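Local coordinates for protein alcohol dehydrogenase (Thermus sp., PDB 4CPD) that probably catalyses the NAD-dependent, zinc-assisted interconversion of alcohols with aldehydes or ketones, as a medium-chain dehydrogenase, at residues A[79-90]-A[129-138]; A[95-103]-A[291-299]. All coordinates share one frame; numbering follows the deposited sequence.

Following the chain from its N-terminal end, residues 79-90 run from a strand of the GroES-like domain to the first cysteine of the structural zinc site, and 95-103 supply the third and fourth. Interaction 1 then closes a loop of 38 residues when 129-138 returns beside 79-90, so that 95-103 lies inside that loop. Interaction 2 is closed much later, by 291-299, after the parallel sheet of the Rossmann domain has been built; the two contacts therefore cross rather than nest. Interaction 1 holds the zinc loop to its own domain, interaction 2 joins it to the nicotinamide end of the NAD site, and His296 lies close to both Pro84 and Asn134.

Interaction 1: residues A[79-90]-A[129-138]; sequences DWVVGPFHIACG and PFSNVNLRKL. With ZN (zinc ion), chain F.
Residues 79-90 and 129-138 form a short antiparallel strand pair that opens into loop-to-helix packing beside the structural zinc, at the edge of the GroES-like fold of this alcohol dehydrogenase. Val82 and Arg136 are a hydrogen-bonded pair: Val82 N donates a hydrogen bond to Arg136 O at 3.0 Å, and Arg136 N donates one back to Val82 O. Leu138 N extends the ladder by binding Trp80 O. Strand 80-82 is thereby held between 136-137 and strand 60-68. Valines suit the buried inner part of strand 80-82: Leu138 lays CD1 against Val82 CB at 4.0 Å, the two side chains meeting at about a right angle, while Val81 CG2 meets Leu135 CD1. Lys137 bends at its third torsion and brings NZ near Asp79 OD1, a long salt bridge of 3.7 Å; Asp79 OD2 accepts a hydrogen bond from the backbone N of Gln76. Arg136 folds back, its NH1 reaching Val133 O and Leu135 O, while NE pairs with Asp300. Beyond Pro84 the contact passes to loop 129-130 and helix 131-134, and Ile87 CD1 presses on Pro129 CG at 3.7 Å. Gly90 CA lies 4.1 Å from Val133 CG2, and its positive phi (90°) suits a residue without a side chain. Phe130, just ahead of helix 131-134, has CG anti to its carbonyl carbon (chi1 -56°), which swings the ring under the zinc-binding turn. Replacing it with an alanine would probably strip the cover from Cys89 and leave the backbone of this zinc ligand freer to shift. Cys89 SG binds the zinc at 2.3 Å together with Cys92, Cys95 and Cys103, while its CA lies over one face of the Phe130 ring, 4.0 Å from the centroid and 17° off the normal.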
loop_
_atom_site.group_PDB
_atom_site.type_symbol
_atom_site.label_atom_id
_atom_site.label_comp_id
_atom_site.label_asym_id
_atom_site.label_seq_id
_atom_site.Cartn_x
_atom_site.Cartn_y
_atom_site.Cartn_z
ATOM N N ASP A 79 31.144 21.188 -13.717
ATOM C CA ASP A 79 30.613 19.960 -13.157
ATOM C C ASP A 79 29.544 19.259 -13.985
ATOM O O ASP A 79 28.571 19.868 -14.413
ATOM C CB ASP A 79 30.068 20.233 -11.749
ATOM C CG ASP A 79 31.162 20.547 -10.733
ATOM O OD1 ASP A 79 32.369 20.450 -11.066
ATOM O OD2 ASP A 79 30.792 20.873 -9.582
ATOM N N TRP A 80 29.763 17.962 -14.190
ATOM C CA TRP A 80 28.795 17.085 -14.814
ATOM C C TRP A 80 27.694 16.772 -13.814
ATOM O O TRP A 80 27.965 16.380 -12.678
ATOM C CB TRP A 80 29.452 15.783 -15.282
ATOM C CG TRP A 80 30.166 15.948 -16.574
ATOM C CD1 TRP A 80 31.471 16.278 -16.739
ATOM C CD2 TRP A 80 29.615 15.826 -17.889
ATOM N NE1 TRP A 80 31.768 16.374 -18.071
ATOM C CE2 TRP A 80 30.645 16.101 -18.802
ATOM C CE3 TRP A 80 28.362 15.517 -18.382
ATOM C CZ2 TRP A 80 30.458 16.069 -20.182
ATOM C CZ3 TRP A 80 28.184 15.477 -19.753
ATOM C CH2 TRP A 80 29.227 15.757 -20.634
ATOM N N VAL A 81 26.451 16.945 -14.244
ATOM C CA VAL A 81 25.321 16.746 -13.357
ATOM C C VAL A 81 24.142 16.063 -14.036
ATOM O O VAL A 81 23.999 16.046 -15.270
ATOM C CB VAL A 81 24.798 18.061 -12.756
ATOM C CG1 VAL A 81 25.848 18.698 -11.857
ATOM C CG2 VAL A 81 24.326 19.011 -13.864
ATOM N N VAL A 82 23.310 15.491 -13.179
ATOM C CA VAL A 82 22.047 14.966 -13.561
ATOM C C VAL A 82 21.017 15.366 -12.463
ATOM O O VAL A 82 21.375 15.765 -11.340
ATOM C CB VAL A 82 22.167 13.473 -13.749
ATOM C CG1 VAL A 82 22.187 12.780 -12.405
ATOM C CG2 VAL A 82 21.001 12.945 -14.572
ATOM N N GLY A 83 19.737 15.322 -12.787
ATOM C CA GLY A 83 18.725 15.746 -11.815
ATOM C C GLY A 83 17.427 15.027 -12.051
ATOM O O GLY A 83 17.179 14.567 -13.161
ATOM N N PRO A 84 16.604 14.910 -11.010
ATOM C CA PRO A 84 15.245 14.392 -11.146
ATOM C C PRO A 84 14.405 15.174 -12.153
ATOM O O PRO A 84 14.555 16.374 -12.289
ATOM C CB PRO A 84 14.655 14.600 -9.763
ATOM C CG PRO A 84 15.828 14.557 -8.863
ATOM C CD PRO A 84 16.904 15.267 -9.617
ATOM N N PHE A 85 13.519 14.478 -12.845
ATOM C CA PHE A 85 12.610 15.107 -13.759
ATOM C C PHE A 85 11.588 16.014 -13.089
ATOM O O PHE A 85 10.893 16.749 -13.758
ATOM C CB PHE A 85 11.896 14.044 -14.587
ATOM C CG PHE A 85 10.867 13.244 -13.838
ATOM C CD1 PHE A 85 9.552 13.691 -13.723
ATOM C CD2 PHE A 85 11.187 11.996 -13.327
ATOM C CE1 PHE A 85 8.591 12.924 -13.079
ATOM C CE2 PHE A 85 10.229 11.236 -12.670
ATOM C CZ PHE A 85 8.931 11.699 -12.553
ATOM N N HIS A 86 11.477 15.950 -11.783
ATOM C CA HIS A 86 10.536 16.770 -11.102
ATOM C C HIS A 86 11.280 17.553 -10.033
ATOM O O HIS A 86 12.216 17.061 -9.459
ATOM C CB HIS A 86 9.422 15.907 -10.505
ATOM C CG HIS A 86 9.891 14.988 -9.422
ATOM N ND1 HIS A 86 10.468 13.769 -9.684
ATOM C CD2 HIS A 86 9.862 15.106 -8.073
ATOM C CE1 HIS A 86 10.765 13.170 -8.544
ATOM N NE2 HIS A 86 10.423 13.964 -7.553
ATOM N N ILE A 87 10.832 18.772 -9.756
ATOM C CA ILE A 87 11.558 19.669 -8.882
ATOM C C ILE A 87 10.896 19.742 -7.541
ATOM O O ILE A 87 9.725 19.432 -7.410
ATOM C CB ILE A 87 11.684 21.094 -9.474
ATOM C CG1 ILE A 87 10.316 21.775 -9.601
ATOM C CG2 ILE A 87 12.299 21.040 -10.857
ATOM C CD1 ILE A 87 10.401 23.296 -9.604
ATOM N N ALA A 88 11.669 20.188 -6.562
ATOM C CA ALA A 88 11.282 20.166 -5.180
ATOM C C ALA A 88 12.016 21.264 -4.460
ATOM O O ALA A 88 13.117 21.613 -4.843
ATOM C CB ALA A 88 11.594 18.826 -4.550
ATOM N N CYS A 89 11.398 21.793 -3.415
ATOM C CA CYS A 89 11.840 23.017 -2.802
ATOM C C CYS A 89 12.724 22.741 -1.605
ATOM O O CYS A 89 13.551 23.570 -1.250
ATOM C CB CYS A 89 10.608 23.852 -2.376
ATOM S SG CYS A 89 9.797 23.327 -0.827
ATOM N N GLY A 90 12.464 21.633 -0.921
ATOM C CA GLY A 90 13.273 21.225 0.204
ATOM C C GLY A 90 12.841 21.754 1.568
ATOM O O GLY A 90 13.439 21.391 2.606
ATOM N N PRO A 129 15.846 25.254 -10.801
ATOM C CA PRO A 129 15.642 25.886 -9.489
ATOM C C PRO A 129 16.008 25.023 -8.311
ATOM O O PRO A 129 15.943 23.826 -8.407
ATOM C CB PRO A 129 14.136 26.117 -9.439
ATOM C CG PRO A 129 13.570 25.126 -10.387
ATOM C CD PRO A 129 14.574 24.952 -11.472
ATOM N N PHE A 130 16.370 25.645 -7.197
ATOM C CA PHE A 130 16.727 24.904 -5.993
ATOM C C PHE A 130 17.741 23.778 -6.335
ATOM O O PHE A 130 17.585 22.615 -5.942
ATOM C CB PHE A 130 15.458 24.306 -5.338
ATOM C CG PHE A 130 14.380 25.310 -4.995
ATOM C CD1 PHE A 130 14.585 26.283 -4.013
ATOM C CD2 PHE A 130 13.131 25.242 -5.622
ATOM C CE1 PHE A 130 13.578 27.186 -3.694
ATOM C CE2 PHE A 130 12.114 26.132 -5.299
ATOM C CZ PHE A 130 12.339 27.105 -4.336
ATOM N N SER A 131 18.788 24.120 -7.075
ATOM C CA SER A 131 19.725 23.109 -7.568
ATOM C C SER A 131 20.430 22.365 -6.429
ATOM O O SER A 131 20.921 21.240 -6.614
ATOM C CB SER A 131 20.756 23.736 -8.516
ATOM O OG SER A 131 21.519 24.742 -7.856
ATOM N N ASN A 132 20.470 23.006 -5.264
ATOM C CA ASN A 132 20.870 22.361 -4.023
ATOM C C ASN A 132 20.068 21.112 -3.731
ATOM O O ASN A 132 20.585 20.182 -3.124
ATOM C CB ASN A 132 20.752 23.309 -2.823
ATOM C CG ASN A 132 19.341 23.919 -2.659
ATOM O OD1 ASN A 132 18.750 24.462 -3.609
ATOM N ND2 ASN A 132 18.813 23.853 -1.433
ATOM N N VAL A 133 18.811 21.092 -4.147
ATOM C CA VAL A 133 17.950 19.932 -3.968
ATOM C C VAL A 133 17.867 19.076 -5.234
ATOM O O VAL A 133 17.829 17.845 -5.164
ATOM C CB VAL A 133 16.532 20.422 -3.623
ATOM C CG1 VAL A 133 15.530 19.289 -3.612
ATOM C CG2 VAL A 133 16.539 21.152 -2.292
ATOM N N ASN A 134 17.803 19.736 -6.385
ATOM C CA ASN A 134 17.415 19.086 -7.628
ATOM C C ASN A 134 18.521 18.635 -8.574
ATOM O O ASN A 134 18.216 18.247 -9.704
ATOM C CB ASN A 134 16.484 20.030 -8.365
ATOM C CG ASN A 134 15.256 20.357 -7.551
ATOM O OD1 ASN A 134 14.992 21.504 -7.184
ATOM N ND2 ASN A 134 14.495 19.340 -7.267
ATOM N N LEU A 135 19.787 18.673 -8.132
ATOM C CA LEU A 135 20.901 18.179 -8.969
ATOM C C LEU A 135 21.842 17.263 -8.206
ATOM O O LEU A 135 21.947 17.334 -6.969
ATOM C CB LEU A 135 21.728 19.330 -9.527
ATOM C CG LEU A 135 21.177 20.194 -10.660
ATOM C CD1 LEU A 135 22.207 21.207 -11.152
ATOM C CD2 LEU A 135 20.684 19.341 -11.819
ATOM N N ARG A 136 22.528 16.393 -8.960
ATOM C CA ARG A 136 23.648 15.615 -8.416
ATOM C C ARG A 136 24.847 15.650 -9.348
ATOM O O ARG A 136 24.692 15.459 -10.568
ATOM C CB ARG A 136 23.251 14.162 -8.177
ATOM C CG ARG A 136 22.189 13.963 -7.125
ATOM C CD ARG A 136 22.681 14.394 -5.764
ATOM N NE ARG A 136 21.749 14.022 -4.712
ATOM C CZ ARG A 136 20.580 14.623 -4.474
ATOM N NH1 ARG A 136 20.143 15.633 -5.201
ATOM N NH2 ARG A 136 19.832 14.194 -3.482
ATOM N N LYS A 137 26.021 15.910 -8.751
ATOM C CA LYS A 137 27.309 15.701 -9.406
ATOM C C LYS A 137 27.374 14.255 -9.810
ATOM O O LYS A 137 26.938 13.410 -9.055
ATOM C CB LYS A 137 28.468 15.971 -8.448
ATOM C CG LYS A 137 29.011 17.396 -8.441
ATOM C CD LYS A 137 30.466 17.442 -7.942
ATOM C CE LYS A 137 31.475 16.970 -9.009
ATOM N NZ LYS A 137 32.847 17.563 -8.865
ATOM N N LEU A 138 27.884 13.972 -11.000
ATOM C CA LEU A 138 28.199 12.596 -11.408
ATOM C C LEU A 138 29.415 12.087 -10.668
ATOM O O LEU A 138 30.396 12.814 -10.498
ATOM C CB LEU A 138 28.466 12.495 -12.905
ATOM C CG LEU A 138 27.226 12.222 -13.744
ATOM C CD1 LEU A 138 26.141 13.246 -13.491
ATOM C CD2 LEU A 138 27.556 12.185 -15.218
HETATM ZN ZN ZN F . 8.788 21.300 -1.274
HETATM O O HOH W 1 16.427 18.388 -11.371
#

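Interaction 2: residues A[95-103]-A[291-299]; sequences CRRHQYNLC and GLANVHLYI. With ZN (zinc ion), chain F; NAD (nicotinamide-adenine-dinucleotide), chain G.
Asn294 turns its CG away from its backbone N (chi1 179°), which carries the amide across to the turn at 98-101, while Tyr100, with CG anti to the carbonyl carbon (chi1 -51°), brings its ring atom CD2 to 3.5 Å from His296 CB. The amide of Asn294 then serves backbone groups with both of its ends. Its ND2 donates to His98 O at 2.9 Å, in the carbonyl plane and on a lone pair, with the acceptor close to the amide plane. Its OD1 receives weak bonds from Tyr100 N at 3.1 Å and from Asn101 N. An asparagine suits the place because one short side chain offers a donor and an acceptor to neighbouring peptides. The same OD1 lies at the edge of the Tyr100 ring, near its plane. Tyr100 CB lies over the imidazole of His296, 4.0 Å from the ring centroid, a CH-pi contact; the ring planes, tilted by 29°, are displaced so far that little of one faces the other. These contacts join the structural-zinc lobe, where His98 ends its helix in a Schellman motif, to the start of helix 295-307 in the Rossmann domain. Cys95 and Cys103 bind the zinc on one side of the joint, Cys89 and Cys92 completing the site. On the other side Ala293 N donates to NAD O7N at 2.7 Å, and Gly291 O accepts from N7N, so the backbone grips both ends of the carboxamide. Arg97 and Gln99 reach Glu235 and Arg258 of the second subunit, setting the lobe at the dimer interface. Asn101 ND2 is hydrogen-bonded to Asp285 OD2 of that subunit, while Asn101 CB rests 3.1 Å from Ala293 O and Asn101 OD1 3.3 Å from Asn294 CB, the Asn101 and Asn294 side chains crossing at about a right angle.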
loop_
_atom_site.group_PDB
_atom_site.type_symbol
_atom_site.label_atom_id
_atom_site.label_comp_id
_atom_site.label_asym_id
_atom_site.label_seq_id
_atom_site.Cartn_x
_atom_site.Cartn_y
_atom_site.Cartn_z
ATOM N N CYS A 95 8.375 18.088 1.538
ATOM C CA CYS A 95 9.801 17.910 1.364
ATOM C C CYS A 95 10.406 17.492 2.671
ATOM O O CYS A 95 11.273 16.651 2.670
ATOM C CB CYS A 95 10.499 19.188 0.858
ATOM S SG CYS A 95 10.223 19.522 -0.891
ATOM N N ARG A 96 9.940 18.049 3.783
ATOM C CA ARG A 96 10.505 17.671 5.102
ATOM C C ARG A 96 10.214 16.208 5.496
ATOM O O ARG A 96 10.979 15.613 6.243
ATOM C CB ARG A 96 10.053 18.613 6.204
ATOM C CG ARG A 96 10.173 20.071 5.795
ATOM C CD ARG A 96 10.788 20.945 6.871
ATOM N NE ARG A 96 12.192 21.193 6.581
ATOM C CZ ARG A 96 12.772 22.395 6.477
ATOM N NH1 ARG A 96 12.099 23.533 6.676
ATOM N NH2 ARG A 96 14.064 22.457 6.200
ATOM N N ARG A 97 9.112 15.656 4.976
ATOM C CA ARG A 97 8.758 14.245 5.112
ATOM C C ARG A 97 9.478 13.371 4.094
ATOM O O ARG A 97 9.210 12.181 4.009
ATOM C CB ARG A 97 7.250 14.045 4.885
ATOM C CG ARG A 97 6.302 14.657 5.906
ATOM C CD ARG A 97 4.867 14.530 5.388
ATOM N NE ARG A 97 3.886 15.122 6.305
ATOM C CZ ARG A 97 3.044 16.120 6.007
ATOM N NH1 ARG A 97 2.993 16.647 4.796
ATOM N NH2 ARG A 97 2.217 16.578 6.927
ATOM N N HIS A 98 10.366 13.966 3.311
ATOM C CA HIS A 98 11.074 13.278 2.226
ATOM C C HIS A 98 10.167 12.704 1.149
ATOM O O HIS A 98 10.514 11.678 0.493
ATOM C CB HIS A 98 12.028 12.221 2.783
ATOM C CG HIS A 98 12.980 12.770 3.807
ATOM N ND1 HIS A 98 13.503 12.020 4.838
ATOM C CD2 HIS A 98 13.506 14.007 3.948
ATOM C CE1 HIS A 98 14.312 12.765 5.566
ATOM N NE2 HIS A 98 14.329 13.978 5.050
ATOM N N GLN A 99 9.033 13.382 0.954
ATOM C CA GLN A 99 8.127 13.055 -0.133
ATOM C C GLN A 99 8.183 14.187 -1.171
ATOM O O GLN A 99 7.241 14.973 -1.350
ATOM C CB GLN A 99 6.725 12.844 0.406
ATOM C CG GLN A 99 6.638 11.744 1.451
ATOM C CD GLN A 99 5.211 11.497 1.899
ATOM O OE1 GLN A 99 4.539 12.414 2.353
ATOM N NE2 GLN A 99 4.743 10.263 1.766
ATOM N N TYR A 100 9.313 14.236 -1.867
ATOM C CA TYR A 100 9.656 15.367 -2.739
ATOM C C TYR A 100 8.757 15.401 -3.946
ATOM O O TYR A 100 8.575 16.456 -4.545
ATOM C CB TYR A 100 11.135 15.327 -3.177
ATOM C CG TYR A 100 12.121 15.172 -2.020
ATOM C CD1 TYR A 100 12.635 16.285 -1.349
ATOM C CD2 TYR A 100 12.524 13.898 -1.570
ATOM C CE1 TYR A 100 13.517 16.148 -0.288
ATOM C CE2 TYR A 100 13.409 13.762 -0.511
ATOM C CZ TYR A 100 13.911 14.893 0.118
ATOM O OH TYR A 100 14.772 14.735 1.176
ATOM N N ASN A 101 8.208 14.264 -4.338
ATOM C CA ASN A 101 7.216 14.261 -5.410
ATOM C C ASN A 101 5.893 14.952 -5.035
ATOM O O ASN A 101 5.087 15.183 -5.890
ATOM C CB ASN A 101 6.893 12.831 -5.846
ATOM C CG ASN A 101 6.423 11.959 -4.703
ATOM O OD1 ASN A 101 7.018 11.961 -3.625
ATOM N ND2 ASN A 101 5.333 11.254 -4.909
ATOM N N LEU A 102 5.654 15.230 -3.752
ATOM C CA LEU A 102 4.465 15.966 -3.343
ATOM C C LEU A 102 4.770 17.391 -2.935
ATOM O O LEU A 102 3.930 18.027 -2.273
ATOM C CB LEU A 102 3.805 15.238 -2.178
ATOM C CG LEU A 102 3.382 13.812 -2.549
ATOM C CD1 LEU A 102 2.859 13.092 -1.308
ATOM C CD2 LEU A 102 2.348 13.822 -3.667
ATOM N N CYS A 103 5.959 17.881 -3.317
ATOM C CA CYS A 103 6.410 19.237 -2.966
ATOM C C CYS A 103 5.337 20.236 -3.352
ATOM O O CYS A 103 4.755 20.141 -4.429
ATOM C CB CYS A 103 7.682 19.606 -3.700
ATOM S SG CYS A 103 8.170 21.296 -3.357
ATOM N N GLY A 291 1.440 5.962 -7.604
ATOM C CA GLY A 291 2.007 7.290 -7.484
ATOM C C GLY A 291 3.041 7.666 -8.524
ATOM O O GLY A 291 3.519 6.831 -9.283
ATOM N N LEU A 292 3.393 8.941 -8.542
ATOM C CA LEU A 292 4.488 9.420 -9.339
ATOM C C LEU A 292 5.785 9.262 -8.550
ATOM O O LEU A 292 5.798 9.344 -7.316
ATOM C CB LEU A 292 4.249 10.877 -9.706
ATOM C CG LEU A 292 2.890 11.192 -10.357
ATOM C CD1 LEU A 292 2.842 12.643 -10.798
ATOM C CD2 LEU A 292 2.565 10.295 -11.554
ATOM N N ALA A 293 6.882 9.053 -9.263
ATOM C CA ALA A 293 8.161 8.720 -8.645
ATOM C C ALA A 293 8.613 9.751 -7.703
ATOM O O ALA A 293 8.314 10.917 -7.878
ATOM C CB ALA A 293 9.204 8.569 -9.709
ATOM N N ASN A 294 9.361 9.327 -6.704
ATOM C CA ASN A 294 9.964 10.238 -5.724
ATOM C C ASN A 294 11.470 10.088 -5.889
ATOM O O ASN A 294 12.215 9.628 -5.011
ATOM C CB ASN A 294 9.503 9.883 -4.319
ATOM C CG ASN A 294 10.106 10.771 -3.263
ATOM O OD1 ASN A 294 10.537 11.883 -3.538
ATOM N ND2 ASN A 294 10.140 10.290 -2.042
ATOM N N VAL A 295 11.904 10.486 -7.068
ATOM C CA VAL A 295 13.262 10.259 -7.529
ATOM C C VAL A 295 14.340 10.667 -6.545
ATOM O O VAL A 295 15.323 9.945 -6.374
ATOM C CB VAL A 295 13.509 10.978 -8.856
ATOM C CG1 VAL A 295 14.953 10.803 -9.290
ATOM C CG2 VAL A 295 12.563 10.447 -9.937
ATOM N N HIS A 296 14.157 11.804 -5.902
ATOM C CA HIS A 296 15.173 12.331 -4.983
ATOM C C HIS A 296 15.523 11.344 -3.884
ATOM O O HIS A 296 16.645 11.313 -3.422
ATOM C CB HIS A 296 14.701 13.611 -4.317
ATOM C CG HIS A 296 14.301 14.682 -5.279
ATOM N ND1 HIS A 296 13.193 14.571 -6.090
ATOM C CD2 HIS A 296 14.856 15.887 -5.558
ATOM C CE1 HIS A 296 13.074 15.659 -6.819
ATOM N NE2 HIS A 296 14.076 16.468 -6.525
ATOM N N LEU A 297 14.536 10.559 -3.448
ATOM C CA LEU A 297 14.744 9.641 -2.369
ATOM C C LEU A 297 15.757 8.556 -2.767
ATOM O O LEU A 297 16.484 8.097 -1.923
ATOM C CB LEU A 297 13.409 9.008 -1.947
ATOM C CG LEU A 297 13.450 8.267 -0.586
ATOM C CD1 LEU A 297 13.764 9.226 0.529
ATOM C CD2 LEU A 297 12.133 7.553 -0.302
ATOM N N TYR A 298 15.787 8.180 -4.050
ATOM C CA TYR A 298 16.540 7.042 -4.540
ATOM C C TYR A 298 17.763 7.387 -5.367
ATOM O O TYR A 298 18.626 6.559 -5.563
ATOM C CB TYR A 298 15.611 6.185 -5.394
ATOM C CG TYR A 298 14.364 5.783 -4.636
ATOM C CD1 TYR A 298 14.457 4.953 -3.524
ATOM C CD2 TYR A 298 13.106 6.236 -5.018
ATOM C CE1 TYR A 298 13.334 4.588 -2.818
ATOM C CE2 TYR A 298 11.978 5.882 -4.311
ATOM C CZ TYR A 298 12.106 5.064 -3.217
ATOM O OH TYR A 298 11.013 4.690 -2.510
ATOM N N ILE A 299 17.843 8.602 -5.867
ATOM C CA ILE A 299 18.840 8.931 -6.883
ATOM C C ILE A 299 20.281 8.670 -6.445
ATOM O O ILE A 299 21.077 8.257 -7.244
ATOM C CB ILE A 299 18.684 10.387 -7.360
ATOM C CG1 ILE A 299 19.469 10.614 -8.638
ATOM C CG2 ILE A 299 19.147 11.366 -6.284
ATOM C CD1 ILE A 299 19.104 11.908 -9.315
HETATM ZN ZN ZN F . 8.788 21.300 -1.274
HETATM P PA NAD G . 6.093 3.231 -23.343
HETATM O O1A NAD G . 7.299 3.464 -24.255
HETATM O O2A NAD G . 4.704 3.640 -23.824
HETATM O O5B NAD G . 5.990 1.707 -22.810
HETATM C C5B NAD G . 4.723 1.088 -22.594
HETATM C C4B NAD G . 4.828 -0.414 -22.845
HETATM O O4B NAD G . 3.665 -1.077 -22.333
HETATM C C3B NAD G . 4.920 -0.722 -24.344
HETATM O O3B NAD G . 5.907 -1.718 -24.654
HETATM C C2B NAD G . 3.560 -1.262 -24.681
HETATM O O2B NAD G . 3.606 -2.185 -25.773
HETATM C C1B NAD G . 3.174 -1.921 -23.371
HETATM N N9A NAD G . 1.720 -2.064 -23.291
HETATM C C8A NAD G . 0.825 -1.119 -23.642
HETATM N N7A NAD G . -0.426 -1.600 -23.448
HETATM C C5A NAD G . -0.327 -2.860 -22.964
HETATM C C6A NAD G . -1.260 -3.920 -22.535
HETATM N N6A NAD G . -2.580 -3.682 -22.602
HETATM N N1A NAD G . -0.769 -5.107 -22.089
HETATM C C2A NAD G . 0.557 -5.335 -22.024
HETATM N N3A NAD G . 1.467 -4.406 -22.401
HETATM C C4A NAD G . 1.097 -3.174 -22.867
HETATM O O3 NAD G . 6.311 4.023 -21.945
HETATM P PN NAD G . 7.573 3.973 -20.927
HETATM O O1N NAD G . 8.526 5.033 -21.445
HETATM O O2N NAD G . 7.992 2.532 -20.615
HETATM O O5D NAD G . 6.863 4.485 -19.568
HETATM C C5D NAD G . 6.104 3.515 -18.820
HETATM C C4D NAD G . 4.872 4.059 -18.101
HETATM O O4D NAD G . 5.293 4.597 -16.840
HETATM C C3D NAD G . 4.149 5.184 -18.842
HETATM O O3D NAD G . 2.744 5.093 -18.546
HETATM C C2D NAD G . 4.793 6.453 -18.277
HETATM O O2D NAD G . 4.018 7.671 -18.411
HETATM C C1D NAD G . 5.002 6.012 -16.826
HETATM N N1N NAD G . 6.031 6.775 -16.102
HETATM C C2N NAD G . 5.706 7.076 -14.841
HETATM C C3N NAD G . 6.559 7.790 -14.013
HETATM C C7N NAD G . 6.069 8.040 -12.615
HETATM O O7N NAD G . 6.445 9.008 -11.973
HETATM N N7N NAD G . 5.217 7.137 -12.091
HETATM C C4N NAD G . 7.805 8.205 -14.512
HETATM C C5N NAD G . 8.138 7.886 -15.834
HETATM C C6N NAD G . 7.226 7.163 -16.621
#